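Cytosolic IMP-GMP specific 5'-nucleotidase (Legionella pneumophila subsp. pneumophila, PDB 4OHF) probably hydrolyses IMP and GMP to their nucleosides as a magnesium-dependent cytosolic 5'-nucleotidase of the HAD clan, and binds GMP. Local coordinates at residues Phe65-Arg70 / Asn403-Arg408; Ser76-Ile81 / Lys107-Ile112. One frame throughout, in Å; residues are numbered along the deposited sequence.

Interaction 1 (Phe65-Arg70 / Asn403-Arg408); sequences FDDAIR and NPKWER
An Asx motif at N403 lies in the loop that follows helix 374-399, which faces the loop ahead of strand 73-75; here the side chains of N403, K405 and W406 bond to the carbonyls of D66 and D67. OD1 of N403 accepts a hydrogen bond from the backbone N of W406 at 2.7 Å, while its ND2 donates across the contact to D66 O (2.7 Å, N-H...O angle 140°); one amide thus holds its own turn and reaches the partner loop. CG of N403 stands anti to the backbone N (chi1 175°), beside the carbonyl carbon, and the amide it carries meets both partners. A water bonded to both D66 O and the backbone N of K405 adds a second link.

D67 O is gripped by two donors. NE1 of W406 meets D67 O at 3.1 Å with the oxygen in the indole plane, at the ring edge, whereas K405 NZ arrives on a lone pair in the carbonyl plane. The W406 indole also meets the ring of Y94 from strand 90-95, which places the indole against the five-stranded antiparallel sheet.

Apolar contact comes from I69, whose side chain runs past those of N403 and W406 in opposite directions: CG2 lies 3.9 Å from W406 CB, and CD1 packs 3.4 Å from N403 CB.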
loop_
_atom_site.group_PDB
_atom_site.type_symbol
_atom_site.label_atom_id
_atom_site.label_comp_id
_atom_site.label_asym_id
_atom_site.label_seq_id
_atom_site.Cartn_x
_atom_site.Cartn_y
_atom_site.Cartn_z
ATOM N N PHE B 65 -35.725 -10.528 -10.797
ATOM C CA PHE B 65 -35.373 -9.374 -9.981
ATOM C C PHE B 65 -35.146 -9.670 -8.499
ATOM O O PHE B 65 -34.241 -9.120 -7.888
ATOM C CB PHE B 65 -36.461 -8.316 -10.127
ATOM C CG PHE B 65 -36.050 -6.949 -9.665
ATOM C CD1 PHE B 65 -36.855 -6.237 -8.787
ATOM C CD2 PHE B 65 -34.887 -6.354 -10.151
ATOM C CE1 PHE B 65 -36.513 -4.942 -8.400
ATOM C CE2 PHE B 65 -34.531 -5.068 -9.777
ATOM C CZ PHE B 65 -35.341 -4.351 -8.901
ATOM N N ASP B 66 -35.956 -10.542 -7.916
ATOM C CA ASP B 66 -35.804 -10.832 -6.505
ATOM C C ASP B 66 -34.717 -11.823 -6.101
ATOM O O ASP B 66 -34.541 -12.065 -4.911
ATOM C CB ASP B 66 -37.139 -11.287 -5.915
ATOM C CG ASP B 66 -38.199 -10.209 -5.974
ATOM O OD1 ASP B 66 -37.932 -9.080 -5.499
ATOM O OD2 ASP B 66 -39.305 -10.491 -6.488
ATOM N N ASP B 67 -33.986 -12.395 -7.055
ATOM C CA ASP B 67 -32.924 -13.343 -6.703
ATOM C C ASP B 67 -31.787 -12.687 -5.936
ATOM O O ASP B 67 -30.973 -13.362 -5.288
ATOM C CB ASP B 67 -32.362 -14.037 -7.947
ATOM C CG ASP B 67 -33.253 -15.164 -8.435
ATOM O OD1 ASP B 67 -33.898 -15.805 -7.575
ATOM O OD2 ASP B 67 -33.297 -15.411 -9.668
ATOM N N ALA B 68 -31.722 -11.366 -6.016
ATOM C CA ALA B 68 -30.699 -10.615 -5.309
ATOM C C ALA B 68 -31.263 -9.305 -4.743
ATOM O O ALA B 68 -32.375 -8.882 -5.074
ATOM C CB ALA B 68 -29.516 -10.336 -6.231
ATOM N N ILE B 69 -30.486 -8.674 -3.875
ATOM C CA ILE B 69 -30.893 -7.434 -3.250
ATOM C C ILE B 69 -29.738 -6.440 -3.303
ATOM O O ILE B 69 -28.605 -6.827 -3.587
ATOM C CB ILE B 69 -31.353 -7.730 -1.812
ATOM C CG1 ILE B 69 -32.743 -7.153 -1.634
ATOM C CG2 ILE B 69 -30.352 -7.235 -0.769
ATOM C CD1 ILE B 69 -33.296 -7.362 -0.255
ATOM N N ARG B 70 -30.011 -5.158 -3.061
ATOM C CA ARG B 70 -28.946 -4.163 -3.111
ATOM C C ARG B 70 -28.016 -4.267 -1.906
ATOM O O ARG B 70 -28.440 -4.673 -0.831
ATOM C CB ARG B 70 -29.543 -2.759 -3.187
ATOM C CG ARG B 70 -28.503 -1.627 -3.271
ATOM C CD ARG B 70 -29.180 -0.284 -3.420
ATOM N NE ARG B 70 -28.236 0.803 -3.613
ATOM C CZ ARG B 70 -28.592 2.056 -3.884
ATOM N NH1 ARG B 70 -29.876 2.379 -3.997
ATOM N NH2 ARG B 70 -27.666 2.996 -4.038
ATOM N N ASN B 403 -37.251 -9.884 1.220
ATOM C CA ASN B 403 -36.646 -10.773 0.246
ATOM C C ASN B 403 -36.255 -12.099 0.918
ATOM O O ASN B 403 -35.454 -12.120 1.856
ATOM C CB ASN B 403 -35.423 -10.072 -0.360
ATOM C CG ASN B 403 -34.656 -10.962 -1.306
ATOM O OD1 ASN B 403 -33.999 -11.913 -0.874
ATOM N ND2 ASN B 403 -34.742 -10.670 -2.608
ATOM N N PRO B 404 -36.830 -13.225 0.458
ATOM C CA PRO B 404 -36.526 -14.536 1.045
ATOM C C PRO B 404 -35.061 -14.954 1.172
ATOM O O PRO B 404 -34.676 -15.577 2.165
ATOM C CB PRO B 404 -37.351 -15.509 0.187
ATOM C CG PRO B 404 -37.636 -14.765 -1.067
ATOM C CD PRO B 404 -37.850 -13.354 -0.595
ATOM N N LYS B 405 -34.238 -14.618 0.185
ATOM C CA LYS B 405 -32.836 -14.981 0.254
ATOM C C LYS B 405 -31.959 -14.032 1.069
ATOM O O LYS B 405 -31.038 -14.474 1.764
ATOM C CB LYS B 405 -32.240 -15.070 -1.155
ATOM C CG LYS B 405 -32.770 -16.216 -2.014
ATOM C CD LYS B 405 -32.260 -16.138 -3.470
ATOM C CE LYS B 405 -30.777 -16.467 -3.602
ATOM N NZ LYS B 405 -30.283 -16.397 -5.031
ATOM N N TRP B 406 -32.243 -12.731 1.010
ATOM C CA TRP B 406 -31.370 -11.760 1.662
ATOM C C TRP B 406 -31.871 -10.885 2.796
ATOM O O TRP B 406 -31.077 -10.190 3.427
ATOM C CB TRP B 406 -30.758 -10.858 0.599
ATOM C CG TRP B 406 -30.132 -11.610 -0.501
ATOM C CD1 TRP B 406 -30.699 -11.948 -1.710
ATOM C CD2 TRP B 406 -28.828 -12.173 -0.499
ATOM N NE1 TRP B 406 -29.815 -12.693 -2.457
ATOM C CE2 TRP B 406 -28.658 -12.847 -1.734
ATOM C CE3 TRP B 406 -27.779 -12.174 0.422
ATOM C CZ2 TRP B 406 -27.475 -13.516 -2.064
ATOM C CZ3 TRP B 406 -26.608 -12.833 0.095
ATOM C CH2 TRP B 406 -26.465 -13.496 -1.138
ATOM N N GLU B 407 -33.163 -10.911 3.070
ATOM C CA GLU B 407 -33.695 -10.089 4.142
ATOM C C GLU B 407 -33.588 -8.618 3.727
ATOM O O GLU B 407 -33.560 -8.322 2.537
ATOM C CB GLU B 407 -32.935 -10.387 5.444
ATOM C CG GLU B 407 -33.389 -11.684 6.118
ATOM C CD GLU B 407 -32.280 -12.410 6.890
ATOM O OE1 GLU B 407 -32.590 -13.406 7.588
ATOM O OE2 GLU B 407 -31.097 -11.996 6.799
ATOM N N ARG B 408 -33.519 -7.714 4.700
ATOM C CA ARG B 408 -33.459 -6.272 4.431
ATOM C C ARG B 408 -32.171 -5.709 3.867
ATOM O O ARG B 408 -31.075 -6.224 4.110
ATOM C CB ARG B 408 -33.794 -5.490 5.698
ATOM C CG ARG B 408 -35.271 -5.353 5.945
ATOM C CD ARG B 408 -35.562 -4.773 7.304
ATOM N NE ARG B 408 -35.716 -5.829 8.290
ATOM C CZ ARG B 408 -36.046 -5.606 9.554
ATOM N NH1 ARG B 408 -36.247 -4.358 9.967
ATOM N NH2 ARG B 408 -36.186 -6.622 10.399
HETATM O O HOH W 1 -35.020 -14.042 -2.561
#

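Interaction 2 (Ser76-Ile81 / Lys107-Ile112); sequences SKNGNI and KIYRSI
Polar contact here gathers about the Y109 hydroxyl, near the end of helix 102-109. The side chain of N80 stands beside it, CB 3.5 Å from Y109 OH, and its amide plane is turned 63° from the phenol ring. The two side chains pass in opposite directions. The hydroxyl has a firm partner in D75, whose OD1 it hydrogen-bonds, while OD2 of the same carboxylate accepts a hydrogen bond from the backbone N of N78; D75 therefore ties the turn and the tyrosine together.

That turn is a G1 beta bulge, in which G79 and N80 both face D75. It joins strands 73-75 and 80-84 of the antiparallel sheet, and G79 takes positive phi (55°) at the bulge. N80 begins the outgoing strand, and its side chain sets out toward the helix.

Van der Waals contact is slight. I108 sets CG2 against the amide of N78, 3.8 Å from ND2, as the two side chains run past each other. CG2 lies anti to the backbone N of I108, and the same methyl sits over one face of the Y109 ring, 3.7 Å above its plane and displaced toward the rim.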
loop_
_atom_site.group_PDB
_atom_site.type_symbol
_atom_site.label_atom_id
_atom_site.label_comp_id
_atom_site.label_asym_id
_atom_site.label_seq_id
_atom_site.Cartn_x
_atom_site.Cartn_y
_atom_site.Cartn_z
ATOM N N SER B 76 -15.167 -12.826 -5.550
ATOM C CA SER B 76 -14.754 -13.384 -6.836
ATOM C C SER B 76 -13.857 -14.598 -6.682
ATOM O O SER B 76 -13.936 -15.548 -7.460
ATOM C CB SER B 76 -14.056 -12.307 -7.681
ATOM O OG SER B 76 -13.034 -11.659 -6.947
ATOM N N LYS B 77 -13.016 -14.567 -5.659
ATOM C CA LYS B 77 -12.099 -15.661 -5.400
ATOM C C LYS B 77 -12.837 -16.997 -5.330
ATOM O O LYS B 77 -12.498 -17.933 -6.046
ATOM C CB LYS B 77 -11.357 -15.399 -4.088
ATOM C CG LYS B 77 -10.420 -16.511 -3.605
ATOM C CD LYS B 77 -10.122 -16.304 -2.115
ATOM C CE LYS B 77 -9.239 -17.390 -1.515
ATOM N NZ LYS B 77 -9.284 -17.322 -0.018
ATOM N N ASN B 78 -13.862 -17.081 -4.493
ATOM C CA ASN B 78 -14.592 -18.334 -4.331
ATOM C C ASN B 78 -15.979 -18.402 -4.967
ATOM O O ASN B 78 -16.770 -19.290 -4.631
ATOM C CB ASN B 78 -14.711 -18.655 -2.845
ATOM C CG ASN B 78 -13.413 -18.442 -2.110
ATOM O OD1 ASN B 78 -12.371 -18.936 -2.531
ATOM N ND2 ASN B 78 -13.464 -17.700 -1.006
ATOM N N GLY B 79 -16.273 -17.479 -5.883
ATOM C CA GLY B 79 -17.573 -17.471 -6.534
ATOM C C GLY B 79 -18.741 -17.424 -5.557
ATOM O O GLY B 79 -19.733 -18.132 -5.728
ATOM N N ASN B 80 -18.624 -16.585 -4.532
ATOM C CA ASN B 80 -19.678 -16.447 -3.525
ATOM C C ASN B 80 -20.245 -15.026 -3.443
ATOM O O ASN B 80 -19.616 -14.062 -3.882
ATOM C CB ASN B 80 -19.151 -16.848 -2.139
ATOM C CG ASN B 80 -18.680 -18.291 -2.084
ATOM O OD1 ASN B 80 -19.338 -19.199 -2.604
ATOM N ND2 ASN B 80 -17.542 -18.512 -1.434
ATOM N N ILE B 81 -21.437 -14.909 -2.870
ATOM C CA ILE B 81 -22.082 -13.621 -2.711
ATOM C C ILE B 81 -22.402 -13.461 -1.235
ATOM O O ILE B 81 -23.015 -14.335 -0.634
ATOM C CB ILE B 81 -23.363 -13.533 -3.546
ATOM C CG1 ILE B 81 -23.027 -13.744 -5.031
ATOM C CG2 ILE B 81 -24.027 -12.169 -3.339
ATOM C CD1 ILE B 81 -24.247 -13.667 -5.958
ATOM N N LYS B 107 -15.698 -22.757 7.542
ATOM C CA LYS B 107 -14.629 -23.521 6.916
ATOM C C LYS B 107 -13.936 -22.644 5.879
ATOM O O LYS B 107 -12.706 -22.548 5.856
ATOM C CB LYS B 107 -15.187 -24.764 6.219
ATOM C CG LYS B 107 -16.025 -25.672 7.108
ATOM C CD LYS B 107 -15.234 -26.216 8.291
ATOM C CE LYS B 107 -16.085 -27.171 9.111
ATOM N NZ LYS B 107 -16.603 -28.282 8.263
ATOM N N ILE B 108 -14.743 -21.994 5.038
ATOM C CA ILE B 108 -14.241 -21.131 3.973
ATOM C C ILE B 108 -13.564 -19.828 4.398
ATOM O O ILE B 108 -12.481 -19.505 3.907
ATOM C CB ILE B 108 -15.368 -20.753 2.978
ATOM C CG1 ILE B 108 -15.993 -22.017 2.390
ATOM C CG2 ILE B 108 -14.808 -19.877 1.854
ATOM C CD1 ILE B 108 -17.061 -21.744 1.331
ATOM N N TYR B 109 -14.187 -19.076 5.301
ATOM C CA TYR B 109 -13.614 -17.795 5.703
ATOM C C TYR B 109 -12.740 -17.782 6.949
ATOM O O TYR B 109 -12.053 -16.789 7.220
ATOM C CB TYR B 109 -14.726 -16.746 5.811
ATOM C CG TYR B 109 -15.447 -16.570 4.498
ATOM C CD1 TYR B 109 -16.596 -17.301 4.211
ATOM C CD2 TYR B 109 -14.913 -15.767 3.497
ATOM C CE1 TYR B 109 -17.186 -17.243 2.957
ATOM C CE2 TYR B 109 -15.495 -15.703 2.241
ATOM C CZ TYR B 109 -16.629 -16.446 1.974
ATOM O OH TYR B 109 -17.189 -16.422 0.718
ATOM N N ARG B 110 -12.760 -18.878 7.701
ATOM C CA ARG B 110 -11.942 -18.995 8.907
ATOM C C ARG B 110 -12.025 -17.705 9.730
ATOM O O ARG B 110 -11.020 -17.214 10.254
ATOM C CB ARG B 110 -10.484 -19.264 8.516
ATOM C CG ARG B 110 -9.754 -20.226 9.437
ATOM C CD ARG B 110 -10.082 -21.672 9.099
ATOM N NE ARG B 110 -9.640 -22.013 7.749
ATOM C CZ ARG B 110 -9.671 -23.243 7.239
ATOM N NH1 ARG B 110 -10.127 -24.259 7.967
ATOM N NH2 ARG B 110 -9.239 -23.457 6.002
ATOM N N SER B 111 -13.236 -17.164 9.817
ATOM C CA SER B 111 -13.515 -15.932 10.547
ATOM C C SER B 111 -14.948 -15.538 10.213
ATOM O O SER B 111 -15.589 -16.169 9.368
ATOM C CB SER B 111 -12.559 -14.814 10.110
ATOM O OG SER B 111 -12.797 -13.620 10.837
ATOM N N ILE B 112 -15.457 -14.514 10.887
ATOM C CA ILE B 112 -16.808 -14.049 10.616
ATOM C C ILE B 112 -16.689 -12.726 9.854
ATOM O O ILE B 112 -17.618 -12.308 9.159
ATOM C CB ILE B 112 -17.613 -13.833 11.926
ATOM C CG1 ILE B 112 -19.093 -13.580 11.604
ATOM C CG2 ILE B 112 -17.040 -12.654 12.710
ATOM C CD1 ILE B 112 -19.812 -14.770 10.993
#

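How the interactions relate
Both interactions border the five-stranded antiparallel sheet, with centres about 19 Å apart. Along the chain interaction 2 is nested inside interaction 1: 65-70 leads into strand 73-75, the 76-81 turn and the 107-112 helix end follow, and 403-408 comes only after helix 374-399. Interaction 2 is thus a local link between a hairpin turn and helix 102-109, whereas interaction 1 brings a distant loop back to the sheet. They meet directly where CH2 of W406 packs 3.5 Å from CG2 of I81, on strand 80-84. K83 of that strand also bonds the carbonyls of W406 and R408. Neither contact belongs to the magnesium or GMP sites.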